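PDB 6LHZ: aerolysin-like protein from Bombina maxima, which probably acts as a small pore-forming protein of the aerolysin type. Local coordinates for residues V22-A27 with K110-L115. Residues are numbered along the deposited sequence; the frame is centred on the assembly and turned at random.
Sequences VDEMVA and KLIVIL
Val26 and Ile112 project flank to flank from one face of an antiparallel strand pair, with Val26 CG1 3.6 Å from Ile112 CG1. Val26 CG1 sits anti to its carbonyl carbon (chi1 -82°) and meets both branches of the isoleucine. Next along this face, Glu24 and Ile114 also run alongside each other. Ile114 bends at chi2 (-56°), bringing CD1 to 3.9 Å from Glu24 CB, so the methyl group packs on the aliphatic base of the glutamate. The opposite face carries Ala27, Met25 and Asp23 from 22-27, paired with Leu111, Val113 and Leu115. Here Leu111 CD2 reaches across to Ala27 CB at 3.5 Å, while Met25 and Val113 approach at their bases and the side chain of Met25 extends off toward Leu39 and Met101. Backbone bonds fix this register: Met25 and Val113 exchange a reciprocal pair, including a nearly straight Val113 N to Met25 O bond of 2.8 Å, and Ala27 and Leu111 form another. At Leu115 the pattern slips into a classic beta bulge. Its O accepts from Val22 N at 2.6 Å and, weakly, from Asp23 N at 3.4 Å, whereas Leu115 N donates back to Asp23 O. Asp23 turns its carboxylate away from 110-115, OD2 forming a salt bridge with Arg42 and OD1 taking a weak bond from Glu24 N. Strand 4-28 is the outermost on this side of the chain's five-stranded antiparallel sheet, and strand 110-130 lies between it and strand 133-154, with Ile112 and Ile114 bonding through the backbone to Asn152 and Glu150, while Arg42 and Phe44 of strand 41-53 pack against Leu115.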
ATOM      1  N   VAL A  22       3.207  -9.270 -10.793  1.00 41.12           N
ATOM      2  CA  VAL A  22       2.407  -8.249 -11.443  1.00 39.76           C
ATOM      3  C   VAL A  22       2.299  -8.496 -12.940  1.00 46.16           C
ATOM      4  O   VAL A  22       1.238  -8.273 -13.533  1.00 48.80           O
ATOM      5  CB  VAL A  22       2.976  -6.856 -11.134  1.00 46.46           C
ATOM      6  CG1 VAL A  22       2.404  -5.830 -12.104  1.00 41.72           C
ATOM      7  CG2 VAL A  22       2.633  -6.474  -9.706  1.00 42.70           C
ATOM      8  N   ASP A  23       3.365  -8.976 -13.575  1.00 42.47           N
ATOM      9  CA  ASP A  23       3.309  -9.249 -15.007  1.00 46.95           C
ATOM     10  C   ASP A  23       4.557 -10.024 -15.380  1.00 43.76           C
ATOM     11  O   ASP A  23       5.478 -10.179 -14.577  1.00 46.25           O
ATOM     12  CB  ASP A  23       3.208  -7.961 -15.844  1.00 48.83           C
ATOM     13  CG  ASP A  23       2.559  -8.181 -17.205  1.00 48.57           C
ATOM     14  OD1 ASP A  23       2.241  -9.332 -17.576  1.00 56.12           O
ATOM     15  OD2 ASP A  23       2.399  -7.186 -17.934  1.00 52.28           O
ATOM     16  N   GLU A  24       4.571 -10.506 -16.618  1.00 46.24           N
ATOM     17  CA  GLU A  24       5.766 -11.033 -17.252  1.00 51.69           C
ATOM     18  C   GLU A  24       5.766 -10.580 -18.702  1.00 51.23           C
ATOM     19  O   GLU A  24       4.701 -10.416 -19.301  1.00 53.56           O
ATOM     20  CB  GLU A  24       5.830 -12.559 -17.154  1.00 51.12           C
ATOM     21  CG  GLU A  24       5.159 -13.286 -18.294  1.00 56.44           C
ATOM     22  CD  GLU A  24       5.207 -14.793 -18.133  1.00 69.96           C
ATOM     23  OE1 GLU A  24       5.978 -15.274 -17.263  1.00 66.08           O
ATOM     24  OE2 GLU A  24       4.482 -15.490 -18.887  1.00 60.96           O
ATOM     25  N   MET A  25       6.960 -10.340 -19.244  1.00 56.81           N
ATOM     26  CA  MET A  25       7.147  -9.918 -20.630  1.00 53.99           C
ATOM     27  C   MET A  25       8.299 -10.714 -21.228  1.00 57.56           C
ATOM     28  O   MET A  25       9.376 -10.778 -20.624  1.00 57.83           O
ATOM     29  CB  MET A  25       7.449  -8.413 -20.722  1.00 53.22           C
ATOM     30  CG  MET A  25       6.595  -7.535 -19.812  1.00 60.02           C
ATOM     31  SD  MET A  25       7.111  -5.804 -19.749  1.00 61.57           S
ATOM     32  CE  MET A  25       6.580  -5.264 -21.375  1.00 52.00           C
ATOM     33  N   VAL A  26       8.084 -11.308 -22.415  1.00 64.35           N
ATOM     34  CA  VAL A  26       9.092 -12.150 -23.059  1.00 66.46           C
ATOM     35  C   VAL A  26       9.431 -11.643 -24.460  1.00 70.92           C
ATOM     36  O   VAL A  26       8.572 -11.139 -25.196  1.00 60.96           O
ATOM     37  CB  VAL A  26       8.644 -13.621 -23.134  1.00 58.50           C
ATOM     38  CG1 VAL A  26       8.915 -14.304 -21.833  1.00 64.54           C
ATOM     39  CG2 VAL A  26       7.177 -13.689 -23.486  1.00 68.19           C
ATOM     40  N   ALA A  27      10.702 -11.826 -24.833  1.00 68.98           N
ATOM     41  CA  ALA A  27      11.199 -11.551 -26.176  1.00 66.62           C
ATOM     42  C   ALA A  27      12.370 -12.478 -26.482  1.00 68.70           C
ATOM     43  O   ALA A  27      13.072 -12.933 -25.577  1.00 66.77           O
ATOM     44  CB  ALA A  27      11.636 -10.094 -26.333  1.00 65.29           C
ATOM     45  N   LYS A 110      16.786 -15.566 -25.225  1.00 82.77           N
ATOM     46  CA  LYS A 110      15.394 -15.265 -24.900  1.00 77.32           C
ATOM     47  C   LYS A 110      15.339 -14.704 -23.491  1.00 73.99           C
ATOM     48  O   LYS A 110      15.742 -15.381 -22.539  1.00 73.20           O
ATOM     49  CB  LYS A 110      14.514 -16.509 -24.989  1.00 78.95           C
ATOM     50  CG  LYS A 110      13.200 -16.383 -24.234  1.00 66.93           C
ATOM     51  CD  LYS A 110      12.837 -17.691 -23.559  1.00 75.60           C
ATOM     52  CE  LYS A 110      11.446 -17.647 -22.949  1.00 74.55           C
ATOM     53  NZ  LYS A 110      10.407 -18.086 -23.911  1.00 74.23           N
ATOM     54  N   LEU A 111      14.836 -13.478 -23.357  1.00 70.44           N
ATOM     55  CA  LEU A 111      14.747 -12.827 -22.056  1.00 74.51           C
ATOM     56  C   LEU A 111      13.309 -12.785 -21.547  1.00 69.49           C
ATOM     57  O   LEU A 111      12.349 -12.640 -22.320  1.00 61.52           O
ATOM     58  CB  LEU A 111      15.338 -11.414 -22.088  1.00 68.94           C
ATOM     59  CG  LEU A 111      14.456 -10.211 -22.405  1.00 68.57           C
ATOM     60  CD1 LEU A 111      15.162  -8.961 -21.938  1.00 61.48           C
ATOM     61  CD2 LEU A 111      14.167 -10.135 -23.896  1.00 75.33           C
ATOM     62  N   ILE A 112      13.185 -12.929 -20.231  1.00 62.67           N
ATOM     63  CA  ILE A 112      11.921 -12.910 -19.509  1.00 61.03           C
ATOM     64  C   ILE A 112      12.059 -11.826 -18.450  1.00 50.54           C
ATOM     65  O   ILE A 112      13.021 -11.838 -17.676  1.00 58.66           O
ATOM     66  CB  ILE A 112      11.618 -14.286 -18.878  1.00 54.61           C
ATOM     67  CG1 ILE A 112      11.771 -15.399 -19.922  1.00 66.76           C
ATOM     68  CG2 ILE A 112      10.238 -14.348 -18.300  1.00 46.60           C
ATOM     69  CD1 ILE A 112      13.007 -16.268 -19.736  1.00 70.50           C
ATOM     70  N   VAL A 113      11.146 -10.863 -18.444  1.00 48.82           N
ATOM     71  CA  VAL A 113      11.061  -9.883 -17.359  1.00 51.72           C
ATOM     72  C   VAL A 113       9.924 -10.296 -16.435  1.00 48.23           C
ATOM     73  O   VAL A 113       8.789 -10.489 -16.883  1.00 46.79           O
ATOM     74  CB  VAL A 113      10.851  -8.450 -17.887  1.00 53.45           C
ATOM     75  CG1 VAL A 113      11.013  -7.426 -16.746  1.00 44.55           C
ATOM     76  CG2 VAL A 113      11.830  -8.134 -19.020  1.00 56.14           C
ATOM     77  N   ILE A 114      10.236 -10.466 -15.152  1.00 42.31           N
ATOM     78  CA  ILE A 114       9.266 -10.815 -14.125  1.00 38.22           C
ATOM     79  C   ILE A 114       9.091  -9.596 -13.240  1.00 42.79           C
ATOM     80  O   ILE A 114      10.069  -9.099 -12.659  1.00 40.98           O
ATOM     81  CB  ILE A 114       9.723 -12.025 -13.294  1.00 50.41           C
ATOM     82  CG1 ILE A 114      10.091 -13.182 -14.213  1.00 46.78           C
ATOM     83  CG2 ILE A 114       8.623 -12.468 -12.313  1.00 39.77           C
ATOM     84  CD1 ILE A 114       8.970 -13.556 -15.138  1.00 44.14           C
ATOM     85  N   LEU A 115       7.857  -9.112 -13.117  1.00 35.56           N
ATOM     86  CA  LEU A 115       7.580  -7.941 -12.289  1.00 36.75           C
ATOM     87  C   LEU A 115       6.830  -8.364 -11.029  1.00 36.09           C
ATOM     88  O   LEU A 115       5.745  -8.951 -11.111  1.00 34.92           O
ATOM     89  CB  LEU A 115       6.804  -6.894 -13.076  1.00 37.48           C
ATOM     90  CG  LEU A 115       7.490  -6.564 -14.412  1.00 45.48           C
ATOM     91  CD1 LEU A 115       6.662  -5.594 -15.233  1.00 51.71           C
ATOM     92  CD2 LEU A 115       8.858  -6.011 -14.181  1.00 44.35           C
TER